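Heat-inducible transcription repressor HrcA (Thermotoga maritima, PDB 1STZ) probably acts as a negative regulator of class I heat-shock genes, binding DNA to repress the grpE-dnaK-dnaJ and groELS operons. Local coordinates at residues Asp58-Lys61 against Leu62-Leu65; Pro79-Lys82 against Gly83-Phe86; Gln190-Phe193 against Leu194-Arg198; Tyr294-Gly297 against Glu298-Ile301; Arg319-Glu322 against Tyr323-Arg327. All coordinates share one frame; numbering follows the deposited sequence.

Interaction 1 of 5, residues Asp58-Lys61 against Leu62-Leu65; sequences DMKK and LEYL
Helix 52-64 ends where Asp58-Lys61 meet Leu62-Leu65, and four successive backbone bonds of alpha-helical spacing tie the two halves together. Leu62 N donates to Asp58 O at 2.9 Å and Tyr64 N to Lys60 O at 2.9 Å, while Glu63 N uses Met59 O. Leu65 has already left the helix, yet its N still donates to Lys61 O at 3.0 Å. The two leucines lean back along the helix over the carbonyls they pair with. In Leu62, CG lies opposite the carbonyl carbon (chi1 -73°), which brings it to 3.2 Å from Asp58 O; Leu65 CG stands likewise 3.4 Å from Lys61 O. The position of helix 52-64 is consistent with a winged helix-turn-helix, in which the third helix is usually the recognition helix. Leu62 faces the inside of that fold, packing on Val22 and Leu23 of helix 17-33 and on Ile68 of the first wing strand; nearby, Asp58 forms a salt bridge with Arg18. Lys61 runs out fully extended, and its CG passes alongside Leu65 CD1 at 4.2 Å. Lys60 instead folds back on itself, turning NZ to the carbonyl of Arg56. That course leaves Lys60 NZ 4.4 Å from Glu63 OE2, beyond salt-bridge range, so the attraction between these opposite charges is probably loose. The Glu63 carboxylate has a further weak, long ion pair with Arg77. Tyr64 meets the preceding turn through its CB, 3.4 Å from Lys60 O, while its ring leads away from Asp58-Lys61.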
loop_
_atom_site.group_PDB
_atom_site.type_symbol
_atom_site.label_atom_id
_atom_site.label_comp_id
_atom_site.label_asym_id
_atom_site.label_seq_id
_atom_site.Cartn_x
_atom_site.Cartn_y
_atom_site.Cartn_z
ATOM N N ASP A 58 -20.506 -40.119 -9.103
ATOM C CA ASP A 58 -19.723 -39.602 -7.987
ATOM C C ASP A 58 -20.530 -38.557 -7.240
ATOM O O ASP A 58 -20.471 -38.488 -6.018
ATOM C CB ASP A 58 -18.421 -38.970 -8.482
ATOM C CG ASP A 58 -17.505 -39.966 -9.139
ATOM O OD1 ASP A 58 -17.678 -41.183 -8.916
ATOM O OD2 ASP A 58 -16.584 -39.620 -9.911
ATOM N N MET A 59 -21.285 -37.756 -7.989
ATOM C CA MET A 59 -22.137 -36.719 -7.423
ATOM C C MET A 59 -23.331 -37.303 -6.663
ATOM O O MET A 59 -23.841 -36.670 -5.735
ATOM C CB MET A 59 -22.608 -35.760 -8.519
ATOM C CG MET A 59 -21.505 -34.773 -8.939
ATOM S SD MET A 59 -21.836 -33.840 -10.427
ATOM C CE MET A 59 -22.833 -32.569 -9.760
ATOM N N LYS A 60 -23.758 -38.503 -7.044
ATOM C CA LYS A 60 -24.807 -39.222 -6.321
ATOM C C LYS A 60 -24.245 -39.696 -4.977
ATOM O O LYS A 60 -24.890 -39.555 -3.935
ATOM C CB LYS A 60 -25.320 -40.417 -7.138
ATOM C CG LYS A 60 -26.803 -40.342 -7.541
ATOM C CD LYS A 60 -27.033 -39.410 -8.740
ATOM C CE LYS A 60 -27.242 -37.951 -8.315
ATOM N NZ LYS A 60 -26.031 -37.094 -8.582
ATOM N N LYS A 61 -23.032 -40.248 -5.011
ATOM C CA LYS A 61 -22.343 -40.657 -3.794
ATOM C C LYS A 61 -22.071 -39.470 -2.857
ATOM O O LYS A 61 -22.199 -39.587 -1.646
ATOM C CB LYS A 61 -21.038 -41.375 -4.141
ATOM C CG LYS A 61 -20.292 -41.936 -2.935
ATOM C CD LYS A 61 -19.155 -42.862 -3.372
ATOM C CE LYS A 61 -18.663 -43.749 -2.234
ATOM N NZ LYS A 61 -17.560 -44.656 -2.677
ATOM N N LEU A 62 -21.710 -38.325 -3.421
ATOM C CA LEU A 62 -21.396 -37.137 -2.622
ATOM C C LEU A 62 -22.639 -36.627 -1.898
ATOM O O LEU A 62 -22.576 -36.200 -0.735
ATOM C CB LEU A 62 -20.825 -36.041 -3.515
ATOM C CG LEU A 62 -19.391 -36.266 -4.005
ATOM C CD1 LEU A 62 -19.002 -35.183 -5.006
ATOM C CD2 LEU A 62 -18.408 -36.306 -2.842
ATOM N N GLU A 63 -23.759 -36.663 -2.606
ATOM C CA GLU A 63 -25.051 -36.298 -2.053
ATOM C C GLU A 63 -25.549 -37.317 -1.012
ATOM O O GLU A 63 -26.129 -36.940 0.001
ATOM C CB GLU A 63 -26.069 -36.179 -3.183
ATOM C CG GLU A 63 -27.476 -35.933 -2.689
ATOM C CD GLU A 63 -28.385 -35.399 -3.767
ATOM O OE1 GLU A 63 -29.462 -34.887 -3.405
ATOM O OE2 GLU A 63 -28.035 -35.497 -4.967
ATOM N N TYR A 64 -25.317 -38.599 -1.263
ATOM C CA TYR A 64 -25.677 -39.640 -0.315
ATOM C C TYR A 64 -24.923 -39.469 1.014
ATOM O O TYR A 64 -25.474 -39.747 2.080
ATOM C CB TYR A 64 -25.416 -41.029 -0.938
ATOM C CG TYR A 64 -25.762 -42.186 -0.042
ATOM C CD1 TYR A 64 -27.022 -42.775 -0.080
ATOM C CD2 TYR A 64 -24.826 -42.695 0.855
ATOM C CE1 TYR A 64 -27.334 -43.850 0.753
ATOM C CE2 TYR A 64 -25.128 -43.773 1.693
ATOM C CZ TYR A 64 -26.383 -44.331 1.644
ATOM O OH TYR A 64 -26.683 -45.385 2.472
ATOM N N LEU A 65 -23.674 -38.996 0.948
ATOM C CA LEU A 65 -22.848 -38.804 2.140
ATOM C C LEU A 65 -22.994 -37.409 2.746
ATOM O O LEU A 65 -22.384 -37.111 3.770
ATOM C CB LEU A 65 -21.382 -39.075 1.818
ATOM C CG LEU A 65 -21.070 -40.507 1.378
ATOM C CD1 LEU A 65 -19.590 -40.616 1.036
ATOM C CD2 LEU A 65 -21.458 -41.513 2.446
#

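Interaction 2 of 5, residues Pro79-Lys82 against Gly83-Phe86; sequences PTDK and GLRF
Thr80 O accepts from Leu84 N at 2.9 Å and opens the regular bonding of helix 81-94, which continues with Arg85 N to Asp81 O and Phe86 N to Lys82 O. The Thr80 side chain closes the same end: its OG1 accepts from Gly83 N at 3.2 Å, with an N-H...O angle of 161°. A chi1 of 64° sets this hydroxyl between the backbone N and the carbonyl carbon, turned to the first turn of the helix, and the same OG1 is bonded to Gly66 O. Next to the cap, the Pro79 ring and Leu84 cross obliquely, with Pro79 CG 4.0 Å from Leu84 CD2. Leu84 CG also rests 3.4 Å from Thr80 O, so one side chain lies against both the proline and the capping residue's carbonyl. Asp81 OD1 only brushes Leu84 CD1 at 4.2 Å; its carboxylate is engaged by Lys310 and by the backbone N of Arg277. Arg85 touches the preceding turn with its CB and sends its guanidinium away to Glu278 and Glu89. The arrangement is an N-cap with a hydrophobic staple, here joining wing strand 78-79 to the helix that follows the winged helix-turn-helix.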
loop_
_atom_site.group_PDB
_atom_site.type_symbol
_atom_site.label_atom_id
_atom_site.label_comp_id
_atom_site.label_asym_id
_atom_site.label_seq_id
_atom_site.Cartn_x
_atom_site.Cartn_y
_atom_site.Cartn_z
ATOM N N PRO A 79 -22.693 -27.155 -2.498
ATOM C CA PRO A 79 -22.101 -27.709 -1.274
ATOM C C PRO A 79 -22.954 -27.479 -0.020
ATOM O O PRO A 79 -23.565 -26.449 0.114
ATOM C CB PRO A 79 -20.761 -26.965 -1.145
ATOM C CG PRO A 79 -20.847 -25.802 -2.057
ATOM C CD PRO A 79 -21.818 -26.144 -3.122
ATOM N N THR A 80 -23.009 -28.483 0.846
ATOM C CA THR A 80 -23.517 -28.315 2.198
ATOM C C THR A 80 -22.438 -27.741 3.071
ATOM O O THR A 80 -21.325 -27.530 2.614
ATOM C CB THR A 80 -23.957 -29.675 2.761
ATOM O OG1 THR A 80 -22.820 -30.524 2.876
ATOM C CG2 THR A 80 -24.911 -30.401 1.799
ATOM N N ASP A 81 -22.749 -27.486 4.333
ATOM C CA ASP A 81 -21.719 -27.057 5.293
ATOM C C ASP A 81 -20.629 -28.115 5.421
ATOM O O ASP A 81 -19.465 -27.787 5.611
ATOM C CB ASP A 81 -22.320 -26.755 6.665
ATOM C CG ASP A 81 -23.187 -25.510 6.659
ATOM O OD1 ASP A 81 -23.099 -24.731 5.682
ATOM O OD2 ASP A 81 -23.996 -25.228 7.566
ATOM N N LYS A 82 -21.005 -29.385 5.297
ATOM C CA LYS A 82 -20.033 -30.469 5.332
ATOM C C LYS A 82 -19.080 -30.391 4.133
ATOM O O LYS A 82 -17.879 -30.567 4.267
ATOM C CB LYS A 82 -20.746 -31.819 5.386
ATOM C CG LYS A 82 -19.824 -32.967 5.693
ATOM C CD LYS A 82 -20.547 -34.270 5.537
ATOM C CE LYS A 82 -19.712 -35.441 6.002
ATOM N NZ LYS A 82 -20.442 -36.710 5.723
ATOM N N GLY A 83 -19.625 -30.106 2.960
ATOM C CA GLY A 83 -18.809 -29.936 1.772
ATOM C C GLY A 83 -17.909 -28.731 1.824
ATOM O O GLY A 83 -16.787 -28.774 1.338
ATOM N N LEU A 84 -18.389 -27.646 2.407
ATOM C CA LEU A 84 -17.540 -26.476 2.608
ATOM C C LEU A 84 -16.386 -26.779 3.560
ATOM O O LEU A 84 -15.279 -26.344 3.318
ATOM C CB LEU A 84 -18.347 -25.279 3.103
ATOM C CG LEU A 84 -19.368 -24.780 2.097
ATOM C CD1 LEU A 84 -20.298 -23.754 2.776
ATOM C CD2 LEU A 84 -18.692 -24.181 0.885
ATOM N N ARG A 85 -16.656 -27.521 4.632
ATOM C CA ARG A 85 -15.631 -27.928 5.594
ATOM C C ARG A 85 -14.614 -28.821 4.916
ATOM O O ARG A 85 -13.430 -28.652 5.115
ATOM C CB ARG A 85 -16.261 -28.635 6.792
ATOM C CG ARG A 85 -15.323 -29.391 7.753
ATOM C CD ARG A 85 -14.184 -28.605 8.378
ATOM N NE ARG A 85 -14.646 -27.516 9.230
ATOM C CZ ARG A 85 -13.854 -26.703 9.906
ATOM N NH1 ARG A 85 -12.531 -26.835 9.879
ATOM N NH2 ARG A 85 -14.388 -25.758 10.648
ATOM N N PHE A 86 -15.076 -29.758 4.094
ATOM C CA PHE A 86 -14.163 -30.647 3.375
ATOM C C PHE A 86 -13.230 -29.813 2.509
ATOM O O PHE A 86 -12.037 -30.031 2.515
ATOM C CB PHE A 86 -14.938 -31.642 2.505
ATOM C CG PHE A 86 -14.057 -32.456 1.591
ATOM C CD1 PHE A 86 -13.501 -33.642 2.029
ATOM C CD2 PHE A 86 -13.763 -32.008 0.305
ATOM C CE1 PHE A 86 -12.675 -34.393 1.188
ATOM C CE2 PHE A 86 -12.958 -32.752 -0.540
ATOM C CZ PHE A 86 -12.410 -33.942 -0.098
#

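Interaction 3 of 5, residues Gln190-Phe193 against Leu194-Arg198; sequences QLNF and LLRGR
Asn192 and Arg196, one helical turn apart, cross at a slant with their amide and guanidinium planes 48° apart. Asn192 OD1 sits over one face of the guanidinium, 3.5 Å from Arg196 NE. The amide oxygen thus approaches from above the flat group, and the NE hydrogen goes instead to Leu148 O, while Asn192 ND2 reaches Val150 O and Glu188 O. A bend at chi3 (-96°) turns the otherwise extended arginine chain so that its flat end passes the amide. Gln190 and Leu194 are arranged differently: they run side by side in the same direction, with Gln190 CG 4.1 Å from Leu194 CD1. Leu194 CG also leans to within 3.3 Å of Gln190 O, the carbonyl that accepts from Leu194 N at 3.2 Å. Leu195 repeats this over the next carbonyl, its CG 3.4 Å from Leu191 O, but its own N-H bond to that oxygen is weak. With Leu191 it faces Val150 of strand 149-154 and helix 215-224. The helical pattern gives out at Arg196; Gly197 then takes a positive phi (92°) and Arg198 N bonds to Leu195 O at 3.1 Å, the closing bond of a type II beta turn that ends helix 184-195 and leads the chain into backbone pairing with Ile147.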
loop_
_atom_site.group_PDB
_atom_site.type_symbol
_atom_site.label_atom_id
_atom_site.label_comp_id
_atom_site.label_asym_id
_atom_site.label_seq_id
_atom_site.Cartn_x
_atom_site.Cartn_y
_atom_site.Cartn_z
ATOM N N GLN A 190 0.558 16.892 39.267
ATOM C CA GLN A 190 -0.699 16.527 39.923
ATOM C C GLN A 190 -1.338 15.320 39.254
ATOM O O GLN A 190 -1.711 14.365 39.932
ATOM C CB GLN A 190 -1.683 17.700 39.908
ATOM C CG GLN A 190 -2.916 17.472 40.759
ATOM C CD GLN A 190 -3.850 18.666 40.798
ATOM O OE1 GLN A 190 -4.161 19.260 39.763
ATOM N NE2 GLN A 190 -4.323 19.002 41.985
ATOM N N LEU A 191 -1.458 15.365 37.928
ATOM C CA LEU A 191 -2.067 14.274 37.176
ATOM C C LEU A 191 -1.307 12.952 37.377
ATOM O O LEU A 191 -1.921 11.902 37.551
ATOM C CB LEU A 191 -2.137 14.618 35.676
ATOM C CG LEU A 191 -3.098 15.750 35.288
ATOM C CD1 LEU A 191 -2.865 16.176 33.843
ATOM C CD2 LEU A 191 -4.526 15.317 35.483
ATOM N N ASN A 192 0.022 13.016 37.377
ATOM C CA ASN A 192 0.851 11.823 37.570
ATOM C C ASN A 192 0.756 11.219 38.984
ATOM O O ASN A 192 0.765 10.000 39.138
ATOM C CB ASN A 192 2.309 12.103 37.187
ATOM C CG ASN A 192 2.562 11.877 35.708
ATOM O OD1 ASN A 192 2.521 10.744 35.243
ATOM N ND2 ASN A 192 2.784 12.955 34.957
ATOM N N PHE A 193 0.637 12.068 39.999
ATOM C CA PHE A 193 0.422 11.607 41.370
ATOM C C PHE A 193 -0.878 10.837 41.483
ATOM O O PHE A 193 -0.927 9.805 42.136
ATOM C CB PHE A 193 0.357 12.786 42.345
ATOM C CG PHE A 193 1.648 13.533 42.497
ATOM C CD1 PHE A 193 1.652 14.816 43.047
ATOM C CD2 PHE A 193 2.867 12.971 42.099
ATOM C CE1 PHE A 193 2.831 15.514 43.193
ATOM C CE2 PHE A 193 4.053 13.672 42.257
ATOM C CZ PHE A 193 4.035 14.938 42.805
ATOM N N LEU A 194 -1.919 11.350 40.830
ATOM C CA LEU A 194 -3.273 10.795 40.909
ATOM C C LEU A 194 -3.491 9.554 40.067
ATOM O O LEU A 194 -4.285 8.687 40.432
ATOM C CB LEU A 194 -4.284 11.845 40.454
ATOM C CG LEU A 194 -4.415 13.076 41.347
ATOM C CD1 LEU A 194 -5.259 14.139 40.664
ATOM C CD2 LEU A 194 -5.014 12.696 42.706
ATOM N N LEU A 195 -2.808 9.476 38.930
ATOM C CA LEU A 195 -3.151 8.512 37.896
ATOM C C LEU A 195 -2.130 7.423 37.644
ATOM O O LEU A 195 -2.484 6.355 37.161
ATOM C CB LEU A 195 -3.412 9.253 36.589
ATOM C CG LEU A 195 -4.670 10.114 36.576
ATOM C CD1 LEU A 195 -4.766 10.811 35.256
ATOM C CD2 LEU A 195 -5.909 9.268 36.819
ATOM N N ARG A 196 -0.865 7.707 37.924
ATOM C CA ARG A 196 0.228 6.768 37.694
ATOM C C ARG A 196 0.104 5.558 38.609
ATOM O O ARG A 196 -0.016 5.713 39.810
ATOM C CB ARG A 196 1.548 7.486 37.973
ATOM C CG ARG A 196 2.798 6.727 37.650
ATOM C CD ARG A 196 4.048 7.575 37.860
ATOM N NE ARG A 196 4.507 8.204 36.619
ATOM C CZ ARG A 196 5.519 9.066 36.549
ATOM N NH1 ARG A 196 6.183 9.427 37.645
ATOM N NH2 ARG A 196 5.874 9.566 35.370
ATOM N N GLY A 197 0.128 4.357 38.044
ATOM C CA GLY A 197 -0.085 3.146 38.826
ATOM C C GLY A 197 -1.541 2.703 38.877
ATOM O O GLY A 197 -1.835 1.566 39.240
ATOM N N ARG A 198 -2.453 3.594 38.499
ATOM C CA ARG A 198 -3.876 3.283 38.437
ATOM C C ARG A 198 -4.198 2.828 37.038
ATOM O O ARG A 198 -3.488 3.176 36.104
ATOM C CB ARG A 198 -4.684 4.516 38.801
ATOM C CG ARG A 198 -4.141 5.187 40.035
ATOM C CD ARG A 198 -5.110 5.406 41.142
ATOM N NE ARG A 198 -5.964 4.264 41.458
ATOM C CZ ARG A 198 -6.778 4.253 42.503
ATOM N NH1 ARG A 198 -6.812 5.293 43.322
ATOM N NH2 ARG A 198 -7.548 3.205 42.749
#

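Interaction 4 of 5, residues Tyr294-Gly297 against Glu298-Ile301; sequences YFKG and ESPI
Ile301 is the residue most engaged, followed by Glu298 and Tyr294, at the tip of a beta hairpin, where strands 287-296 and 299-309 of an antiparallel sheet are joined by a type II' turn. Ile301 spreads its two branches over different partners. Its CG2 lies 3.7 Å from Tyr294 CE1, the two side chains crossing at about a right angle, while its CD1 reaches to 3.6 Å from Lys296 CB. The tyrosine ring is brought there by a chi1 of 67°, which holds it between the backbone N and the carbonyl carbon; its hydroxyl goes on to Glu138 O. In the backbone, Ile301 N donates to Tyr294 O at 2.9 Å, in the carbonyl plane. Glu298 sits in the turn and touches chiefly Gly297, whose positive phi (73°) suits the first corner of a type II' turn. Its carbonyl oxygen comes up to the edge of the Phe295 ring, Glu298 O to Phe295 CD2 being 3.5 Å. Phe295 also packs on Pro300, its non-hydrogen-bonded partner. Next comes the hydrogen-bonded pair, in which Lys296 N donates to Ser299 O at 2.8 Å. A water links their side chains, accepting from Lys296 NZ at 2.7 Å and lying 2.9 Å from Ser299 OG.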
loop_
_atom_site.group_PDB
_atom_site.type_symbol
_atom_site.label_atom_id
_atom_site.label_comp_id
_atom_site.label_asym_id
_atom_site.label_seq_id
_atom_site.Cartn_x
_atom_site.Cartn_y
_atom_site.Cartn_z
ATOM N N TYR A 294 -4.699 -12.311 19.416
ATOM C CA TYR A 294 -3.391 -11.683 19.342
ATOM C C TYR A 294 -2.833 -11.593 20.767
ATOM O O TYR A 294 -3.598 -11.495 21.733
ATOM C CB TYR A 294 -3.448 -10.321 18.619
ATOM C CG TYR A 294 -4.191 -9.205 19.306
ATOM C CD1 TYR A 294 -3.512 -8.168 19.940
ATOM C CD2 TYR A 294 -5.565 -9.134 19.257
ATOM C CE1 TYR A 294 -4.202 -7.137 20.568
ATOM C CE2 TYR A 294 -6.265 -8.108 19.883
ATOM C CZ TYR A 294 -5.590 -7.111 20.523
ATOM O OH TYR A 294 -6.312 -6.091 21.129
ATOM N N PHE A 295 -1.511 -11.663 20.875
ATOM C CA PHE A 295 -0.828 -11.889 22.133
ATOM C C PHE A 295 0.255 -10.853 22.410
ATOM O O PHE A 295 0.878 -10.309 21.503
ATOM C CB PHE A 295 -0.115 -13.256 22.116
ATOM C CG PHE A 295 -1.037 -14.448 22.060
ATOM C CD1 PHE A 295 -1.596 -14.847 20.863
ATOM C CD2 PHE A 295 -1.305 -15.185 23.202
ATOM C CE1 PHE A 295 -2.447 -15.954 20.806
ATOM C CE2 PHE A 295 -2.129 -16.292 23.159
ATOM C CZ PHE A 295 -2.703 -16.685 21.957
ATOM N N LYS A 296 0.505 -10.642 23.697
ATOM C CA LYS A 296 1.733 -10.029 24.179
ATOM C C LYS A 296 2.577 -11.125 24.800
ATOM O O LYS A 296 2.428 -11.447 25.967
ATOM C CB LYS A 296 1.393 -8.946 25.202
ATOM C CG LYS A 296 2.601 -8.309 25.877
ATOM C CD LYS A 296 2.212 -7.576 27.165
ATOM C CE LYS A 296 1.723 -8.507 28.262
ATOM N NZ LYS A 296 2.777 -9.490 28.654
ATOM N N GLY A 297 3.460 -11.721 24.011
ATOM C CA GLY A 297 4.226 -12.872 24.458
ATOM C C GLY A 297 3.311 -14.078 24.516
ATOM O O GLY A 297 2.688 -14.426 23.518
ATOM N N GLU A 298 3.220 -14.711 25.685
ATOM C CA GLU A 298 2.271 -15.811 25.900
ATOM C C GLU A 298 0.866 -15.339 26.332
ATOM O O GLU A 298 -0.068 -16.127 26.327
ATOM C CB GLU A 298 2.818 -16.791 26.947
ATOM C CG GLU A 298 4.233 -17.296 26.667
ATOM C CD GLU A 298 4.283 -18.362 25.583
ATOM O OE1 GLU A 298 5.148 -19.261 25.672
ATOM O OE2 GLU A 298 3.467 -18.314 24.638
ATOM N N SER A 299 0.719 -14.067 26.699
ATOM C CA SER A 299 -0.560 -13.546 27.219
ATOM C C SER A 299 -1.518 -13.066 26.129
ATOM O O SER A 299 -1.179 -12.155 25.398
ATOM C CB SER A 299 -0.291 -12.384 28.189
ATOM O OG SER A 299 0.205 -12.892 29.412
ATOM N N PRO A 300 -2.716 -13.633 26.019
ATOM C CA PRO A 300 -3.685 -13.132 25.035
ATOM C C PRO A 300 -4.171 -11.736 25.425
ATOM O O PRO A 300 -4.547 -11.530 26.566
ATOM C CB PRO A 300 -4.848 -14.132 25.100
ATOM C CG PRO A 300 -4.522 -15.125 26.123
ATOM C CD PRO A 300 -3.250 -14.754 26.800
ATOM N N ILE A 301 -4.130 -10.798 24.501
ATOM C CA ILE A 301 -4.625 -9.448 24.748
ATOM C C ILE A 301 -6.089 -9.289 24.329
ATOM O O ILE A 301 -6.857 -8.594 25.005
ATOM C CB ILE A 301 -3.764 -8.433 24.022
ATOM C CG1 ILE A 301 -2.303 -8.523 24.476
ATOM C CG2 ILE A 301 -4.288 -7.016 24.254
ATOM C CD1 ILE A 301 -2.126 -8.530 26.000
HETATM O O HOH W 1 2.945 -12.098 29.423
#

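Interaction 5 of 5, residues Arg319-Glu322 against Tyr323-Arg327; sequences RVFE and YILNR
Arg319 meets Tyr323 through the backbone, its O accepting from Tyr323 N at 3.1 Å within helix 314-334. The Arg319 side chain leads off to salt bridges with Asp102 and with Glu180 of the second subunit, so this turn of the helix also takes part in the contact between subunits. The Tyr323 ring has the aliphatic CD of Arg327 over one face, toward its rim, 3.6 Å above the plane. At Val320 the contact becomes apolar: it lies alongside Ile324, pointing the same way, with Val320 CG1 3.8 Å from Ile324 CD1. A chi2 of 80° folds that CD1 back along the helix toward Val320 O, the carbonyl that also accepts from Ile324 N; the modelled approach is shorter than a normal contact and its exact value doubtful. Phe321 and Leu325 likewise run side by side, Phe321 CE2 standing 3.9 Å from Leu325 CD1. Their backbone bond, Leu325 N to Phe321 O at 3.0 Å, is nearly straight (170° at the hydrogen). Glu322 closes the series on a polar side of the helix. Its extended chain lies beside Asn326 with the carboxylate and amide planes 41° apart, and what meets is Glu322 CG and Asn326 ND2, 4.0 Å from each other. Within the fold, Val320 and Ile324 face Val105 of helix 103-106 and Leu127 and Ala123 of helix 116-131, while Phe321 and Leu325 lie on Val304 of strand 299-309, so that the helix packs against both helices and the sheet, with Phe321 reaching Leu127 as well.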
loop_
_atom_site.group_PDB
_atom_site.type_symbol
_atom_site.label_atom_id
_atom_site.label_comp_id
_atom_site.label_asym_id
_atom_site.label_seq_id
_atom_site.Cartn_x
_atom_site.Cartn_y
_atom_site.Cartn_z
ATOM N N ARG A 319 -5.260 -17.102 4.886
ATOM C CA ARG A 319 -3.939 -16.524 4.701
ATOM C C ARG A 319 -3.858 -15.093 5.233
ATOM O O ARG A 319 -2.907 -14.745 5.915
ATOM C CB ARG A 319 -3.603 -16.548 3.226
ATOM C CG ARG A 319 -2.293 -15.918 2.826
ATOM C CD ARG A 319 -2.349 -15.347 1.420
ATOM N NE ARG A 319 -2.972 -16.309 0.536
ATOM C CZ ARG A 319 -3.792 -16.045 -0.474
ATOM N NH1 ARG A 319 -4.112 -14.811 -0.832
ATOM N NH2 ARG A 319 -4.285 -17.059 -1.157
ATOM N N VAL A 320 -4.836 -14.274 4.879
ATOM C CA VAL A 320 -4.861 -12.881 5.257
ATOM C C VAL A 320 -5.053 -12.738 6.773
ATOM O O VAL A 320 -4.411 -11.902 7.388
ATOM C CB VAL A 320 -5.967 -12.112 4.510
ATOM C CG1 VAL A 320 -6.131 -10.724 5.056
ATOM C CG2 VAL A 320 -5.642 -12.022 3.057
ATOM N N PHE A 321 -5.886 -13.596 7.358
ATOM C CA PHE A 321 -6.258 -13.517 8.770
ATOM C C PHE A 321 -5.073 -13.893 9.595
ATOM O O PHE A 321 -4.681 -13.162 10.484
ATOM C CB PHE A 321 -7.426 -14.440 9.045
ATOM C CG PHE A 321 -8.031 -14.322 10.426
ATOM C CD1 PHE A 321 -9.076 -13.455 10.654
ATOM C CD2 PHE A 321 -7.631 -15.170 11.455
ATOM C CE1 PHE A 321 -9.691 -13.386 11.891
ATOM C CE2 PHE A 321 -8.238 -15.111 12.709
ATOM C CZ PHE A 321 -9.254 -14.208 12.933
ATOM N N GLU A 322 -4.458 -15.013 9.256
ATOM C CA GLU A 322 -3.263 -15.448 9.937
ATOM C C GLU A 322 -2.090 -14.429 9.870
ATOM O O GLU A 322 -1.430 -14.179 10.879
ATOM C CB GLU A 322 -2.814 -16.808 9.401
ATOM C CG GLU A 322 -1.641 -17.354 10.186
ATOM C CD GLU A 322 -1.172 -18.734 9.753
ATOM O OE1 GLU A 322 -1.114 -19.019 8.532
ATOM O OE2 GLU A 322 -0.810 -19.523 10.658
ATOM N N TYR A 323 -1.818 -13.860 8.701
ATOM C CA TYR A 323 -0.759 -12.839 8.584
ATOM C C TYR A 323 -0.997 -11.660 9.524
ATOM O O TYR A 323 -0.102 -11.273 10.257
ATOM C CB TYR A 323 -0.637 -12.334 7.147
ATOM C CG TYR A 323 0.587 -11.486 6.865
ATOM C CD1 TYR A 323 1.782 -12.067 6.432
ATOM C CD2 TYR A 323 0.553 -10.106 7.010
ATOM C CE1 TYR A 323 2.893 -11.294 6.162
ATOM C CE2 TYR A 323 1.665 -9.330 6.738
ATOM C CZ TYR A 323 2.823 -9.922 6.327
ATOM O OH TYR A 323 3.910 -9.137 6.051
ATOM N N ILE A 324 -2.211 -11.112 9.521
ATOM C CA ILE A 324 -2.518 -9.909 10.299
ATOM C C ILE A 324 -2.476 -10.193 11.794
ATOM O O ILE A 324 -1.950 -9.384 12.559
ATOM C CB ILE A 324 -3.900 -9.292 9.897
ATOM C CG1 ILE A 324 -3.751 -8.368 8.701
ATOM C CG2 ILE A 324 -4.441 -8.353 10.977
ATOM C CD1 ILE A 324 -3.674 -9.022 7.472
ATOM N N LEU A 325 -3.049 -11.319 12.204
ATOM C CA LEU A 325 -2.985 -11.730 13.593
ATOM C C LEU A 325 -1.549 -11.839 14.055
ATOM O O LEU A 325 -1.235 -11.367 15.127
ATOM C CB LEU A 325 -3.664 -13.064 13.844
ATOM C CG LEU A 325 -5.020 -13.139 14.553
ATOM C CD1 LEU A 325 -5.170 -14.530 15.059
ATOM C CD2 LEU A 325 -5.173 -12.159 15.680
ATOM N N ASN A 326 -0.696 -12.502 13.279
ATOM C CA ASN A 326 0.731 -12.591 13.616
ATOM C C ASN A 326 1.400 -11.201 13.700
ATOM O O ASN A 326 2.290 -11.000 14.509
ATOM C CB ASN A 326 1.494 -13.437 12.599
ATOM C CG ASN A 326 1.203 -14.926 12.723
ATOM O OD1 ASN A 326 0.628 -15.389 13.703
ATOM N ND2 ASN A 326 1.612 -15.683 11.718
ATOM N N ARG A 327 0.957 -10.262 12.869
ATOM C CA ARG A 327 1.469 -8.886 12.909
ATOM C C ARG A 327 1.041 -8.164 14.160
ATOM O O ARG A 327 1.789 -7.375 14.691
ATOM C CB ARG A 327 0.953 -8.059 11.728
ATOM C CG ARG A 327 1.830 -8.057 10.526
ATOM C CD ARG A 327 2.490 -9.331 10.259
ATOM N NE ARG A 327 3.933 -9.229 10.271
ATOM C CZ ARG A 327 4.764 -10.189 10.682
ATOM N NH1 ARG A 327 4.304 -11.347 11.150
ATOM N NH2 ARG A 327 6.104 -9.991 10.603
#

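How the interactions relate
Four of the five contacts are helical turns, but they fall at different stages of a helix: interaction 2 caps a beginning, interaction 5 is mid-helix, and interactions 1 and 3 are C-terminal ends. Interaction 4 alone is a hairpin tip and the most superficial; interaction 5, nearest the chain's centre, has four buried residues and two apolar pairs. Interaction 1 lies in the winged helix-turn-helix and interaction 2 at its exit; they touch where Lys82 NZ probably bonds Leu65 O at 2.8 Å. Interactions 4 and 5 meet by packing instead, Leu325 against Tyr294, where helix 314-334 lies against the sheet. Interaction 3, whose centre is about 68 Å from that of interaction 1, stands on the opposite side of the chain's centre.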